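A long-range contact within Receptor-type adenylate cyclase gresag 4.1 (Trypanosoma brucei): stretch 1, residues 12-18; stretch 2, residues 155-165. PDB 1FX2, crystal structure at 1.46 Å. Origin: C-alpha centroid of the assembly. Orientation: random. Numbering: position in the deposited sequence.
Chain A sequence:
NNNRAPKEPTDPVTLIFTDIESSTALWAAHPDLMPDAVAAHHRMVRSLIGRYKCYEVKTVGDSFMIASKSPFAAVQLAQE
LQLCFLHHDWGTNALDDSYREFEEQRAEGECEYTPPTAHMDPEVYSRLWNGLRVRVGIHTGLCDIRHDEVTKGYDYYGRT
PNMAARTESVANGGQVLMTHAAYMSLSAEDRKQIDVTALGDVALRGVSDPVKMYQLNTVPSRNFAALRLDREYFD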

# COMPACT_ATOMS: atom_id res chain seq x y z
N PRO A 12 12.28 15.82 3.23
CA PRO A 12 11.86 14.97 2.09
C PRO A 12 11.19 15.86 1.01
O PRO A 12 10.55 16.89 1.32
CB PRO A 12 10.80 14.07 2.69
CG PRO A 12 11.30 13.92 4.24
CD PRO A 12 11.66 15.41 4.50
N VAL A 13 11.41 15.44 -0.23
CA VAL A 13 10.88 16.12 -1.41
C VAL A 13 9.76 15.23 -1.95
O VAL A 13 9.88 14.05 -2.01
CB VAL A 13 11.95 16.25 -2.50
CG1 VAL A 13 11.35 17.00 -3.67
CG2 VAL A 13 13.20 17.08 -1.96
N THR A 14 8.67 15.88 -2.34
CA THR A 14 7.57 15.13 -3.01
C THR A 14 7.73 15.38 -4.50
O THR A 14 7.86 16.55 -4.92
CB THR A 14 6.23 15.52 -2.54
OG1 THR A 14 6.13 15.19 -1.15
CG2 THR A 14 5.15 14.72 -3.24
N LEU A 15 7.91 14.29 -5.28
CA LEU A 15 8.04 14.42 -6.75
C LEU A 15 6.83 13.86 -7.43
O LEU A 15 6.27 12.85 -7.02
CB LEU A 15 9.25 13.68 -7.28
CG LEU A 15 10.57 14.22 -6.69
CD1 LEU A 15 11.75 13.30 -7.07
CD2 LEU A 15 10.80 15.68 -7.19
N ILE A 16 6.42 14.58 -8.48
CA ILE A 16 5.26 14.17 -9.31
C ILE A 16 5.79 14.05 -10.72
O ILE A 16 6.48 14.93 -11.25
CB ILE A 16 4.26 15.28 -9.39
CG1 ILE A 16 3.81 15.76 -7.98
CG2 ILE A 16 3.01 14.77 -10.11
CD1 ILE A 16 2.95 17.05 -8.09
N PHE A 17 5.54 12.91 -11.37
CA PHE A 17 5.83 12.72 -12.79
C PHE A 17 4.53 12.50 -13.49
O PHE A 17 3.60 11.89 -12.97
CB PHE A 17 6.73 11.45 -13.04
CG PHE A 17 8.16 11.69 -12.70
CD1 PHE A 17 8.60 11.62 -11.39
CD2 PHE A 17 9.05 12.04 -13.69
CE1 PHE A 17 9.95 11.89 -11.05
CE2 PHE A 17 10.42 12.31 -13.34
CZ PHE A 17 10.85 12.22 -11.99
N THR A 18 4.43 13.07 -14.70
CA THR A 18 3.21 12.95 -15.51
C THR A 18 3.60 12.61 -16.93
O THR A 18 4.67 12.99 -17.45
CB THR A 18 2.36 14.23 -15.55
OG1 THR A 18 2.99 15.20 -16.40
CG2 THR A 18 2.12 14.85 -14.13
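Stretch 2, residues 155-165: DYYGRTPNMAA

Packing a helix against a β-strand illustrates a general rule: because side chains alternate along a strand, every second residue faces the helix, and the helix answers with the residues on one of its sides. In the adenylate cyclase gresag 4.1, the strand of stretch 1 presents Val 13, Leu 15 and Phe 17 to stretch 2, while the CA-to-CB bonds of Thr 14 and Ile 16 point away. Stretch 2 reaches this row with the end of a strand, a one-residue break and the beginning of a helix. No hydrogen bond joins the two stretches; the contact is one of shape and apolar surface, burying 387 Å² in all.

Stretch 2 enters in extended conformation. Asp 155, with phi/psi of -133/165, does not touch stretch 1, but its OD1 accepts a hydrogen bond from Tyr 156 N at 2.8 Å. Tyr 156, still extended at -134/133, turns its CA-to-CB bond toward the other strand, with chi1 in the m well. Its ring contacts two aliphatic side chains: Tyr 156 CE2 is 4.2 Å from Val 13 CG2, and Tyr 156 CG is 4.4 Å from Leu 15 CD2. Tyr 157 closes the strand, and its CA-to-CB bond points away, in keeping with the alternation.

At Gly 158 the chain changes course. Its phi/psi of 106/-163 would jam a CB against the carbonyl oxygen of Tyr 157, so the backbone itself calls for glycine here. The residue occupies the N-cap position, and its O accepts a hydrogen bond from Asn 162 N at 3.2 Å. Arg 159 then opens the helix, out of reach of stretch 1.

From here the helix runs in broadly the same direction as the strand of stretch 1. Their axes cross at -37° and approach to 8.0 Å; at this separation the small side chains of Ala 164 and Ala 165 come into contact with the strand's larger Leu 15 and Phe 17. Thr 160 is the first helical residue to make contact: its CG2 lies 4.2 Å from Val 13 O and 4.1 Å from Leu 15 CD1. Pro 161, although its CA-to-CB bond points sideways, comes closer, with CA 3.4 Å and CB 3.5 Å from Leu 15 CD1. Its carbonyl O also lies 3.7 Å from Phe 17 CE1, while accepting a hydrogen bond from Ala 165 N at 2.9 Å.

Asn 162 and Met 163 follow with CA-to-CB bonds pointing away, and the helix returns to the strand one turn after Thr 160. The short side chain of Ala 164 rests against both Leu 15 and Phe 17: its CB is 3.9 Å from Leu 15 CB and 3.6 Å from Phe 17 CD1, near the plane of the ring at its edge. Ala 165 takes the face instead. Its CB stands 3.7 Å from the centroid of the Phe 17 ring (CG, CD1, CD2, CE1, CE2 and CZ), only 1° off the ring normal, in a CH-pi contact. Thus two successive alanines meet the same ring, one at its edge and one over its face.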

# COMPACT_ATOMS: atom_id res chain seq x y z
N ASP A 155 17.57 20.53 -9.51
CA ASP A 155 17.27 19.17 -9.93
C ASP A 155 17.44 18.20 -8.80
O ASP A 155 18.08 18.49 -7.76
CB ASP A 155 18.13 18.76 -11.12
CG ASP A 155 17.39 17.78 -12.10
OD1 ASP A 155 16.42 17.00 -11.75
OD2 ASP A 155 17.82 17.79 -13.27
N TYR A 156 16.89 17.01 -9.00
CA TYR A 156 16.83 15.99 -7.97
C TYR A 156 17.24 14.68 -8.47
O TYR A 156 16.73 14.26 -9.49
CB TYR A 156 15.37 15.96 -7.40
CG TYR A 156 14.91 17.35 -6.97
CD1 TYR A 156 14.42 18.32 -7.89
CD2 TYR A 156 15.09 17.78 -5.66
CE1 TYR A 156 14.16 19.62 -7.53
CE2 TYR A 156 14.82 19.05 -5.28
CZ TYR A 156 14.36 20.03 -6.21
OH TYR A 156 14.16 21.32 -5.88
N TYR A 157 18.10 14.01 -7.69
CA TYR A 157 18.70 12.74 -8.08
C TYR A 157 18.59 11.63 -7.08
O TYR A 157 18.45 11.84 -5.89
CB TYR A 157 20.22 12.97 -8.34
CG TYR A 157 20.46 14.01 -9.41
CD1 TYR A 157 20.75 15.33 -9.09
CD2 TYR A 157 20.37 13.65 -10.76
CE1 TYR A 157 20.96 16.29 -10.11
CE2 TYR A 157 20.59 14.59 -11.78
CZ TYR A 157 20.89 15.88 -11.44
OH TYR A 157 21.20 16.76 -12.46
N GLY A 158 18.79 10.42 -7.59
CA GLY A 158 18.78 9.32 -6.68
C GLY A 158 17.57 8.41 -6.69
O GLY A 158 16.80 8.39 -7.62
N ARG A 159 17.48 7.66 -5.62
CA ARG A 159 16.42 6.71 -5.46
C ARG A 159 15.04 7.33 -5.45
O ARG A 159 14.12 6.72 -5.95
CB ARG A 159 16.59 5.90 -4.16
CG ARG A 159 17.81 4.92 -4.26
CD ARG A 159 18.03 4.03 -3.00
NE ARG A 159 16.98 3.01 -2.82
CZ ARG A 159 17.14 1.81 -2.23
NH1 ARG A 159 18.33 1.45 -1.74
NH2 ARG A 159 16.11 0.97 -2.12
N THR A 160 14.90 8.53 -4.90
CA THR A 160 13.57 9.18 -4.78
C THR A 160 12.99 9.53 -6.16
O THR A 160 11.86 9.07 -6.46
CB THR A 160 13.62 10.35 -3.78
OG1 THR A 160 13.91 9.78 -2.49
CG2 THR A 160 12.29 11.08 -3.68
N PRO A 161 13.72 10.22 -7.02
CA PRO A 161 13.10 10.47 -8.33
C PRO A 161 12.95 9.18 -9.13
O PRO A 161 11.98 9.02 -9.89
CB PRO A 161 14.04 11.49 -9.02
CG PRO A 161 15.25 11.57 -8.14
CD PRO A 161 14.94 11.04 -6.79
N ASN A 162 13.86 8.22 -8.95
CA ASN A 162 13.75 6.96 -9.67
C ASN A 162 12.45 6.29 -9.28
O ASN A 162 11.69 5.84 -10.17
CB ASN A 162 14.91 6.00 -9.31
CG ASN A 162 14.86 4.68 -10.11
OD1 ASN A 162 15.01 4.72 -11.32
ND2 ASN A 162 14.62 3.56 -9.44
N MET A 163 12.14 6.24 -7.97
CA MET A 163 10.89 5.56 -7.58
C MET A 163 9.67 6.33 -8.06
O MET A 163 8.68 5.69 -8.43
CB MET A 163 10.71 5.15 -6.02
CG MET A 163 9.57 3.71 -5.60
SD MET A 163 9.88 4.02 -3.81
CE MET A 163 8.35 3.79 -2.67
N ALA A 164 9.69 7.65 -7.96
CA ALA A 164 8.53 8.42 -8.43
C ALA A 164 8.28 8.17 -9.91
O ALA A 164 7.09 8.02 -10.34
CB ALA A 164 8.78 9.97 -8.23
N ALA A 165 9.36 8.15 -10.69
CA ALA A 165 9.14 7.97 -12.10
C ALA A 165 8.71 6.54 -12.43
O ALA A 165 7.87 6.36 -13.32
CB ALA A 165 10.39 8.38 -12.91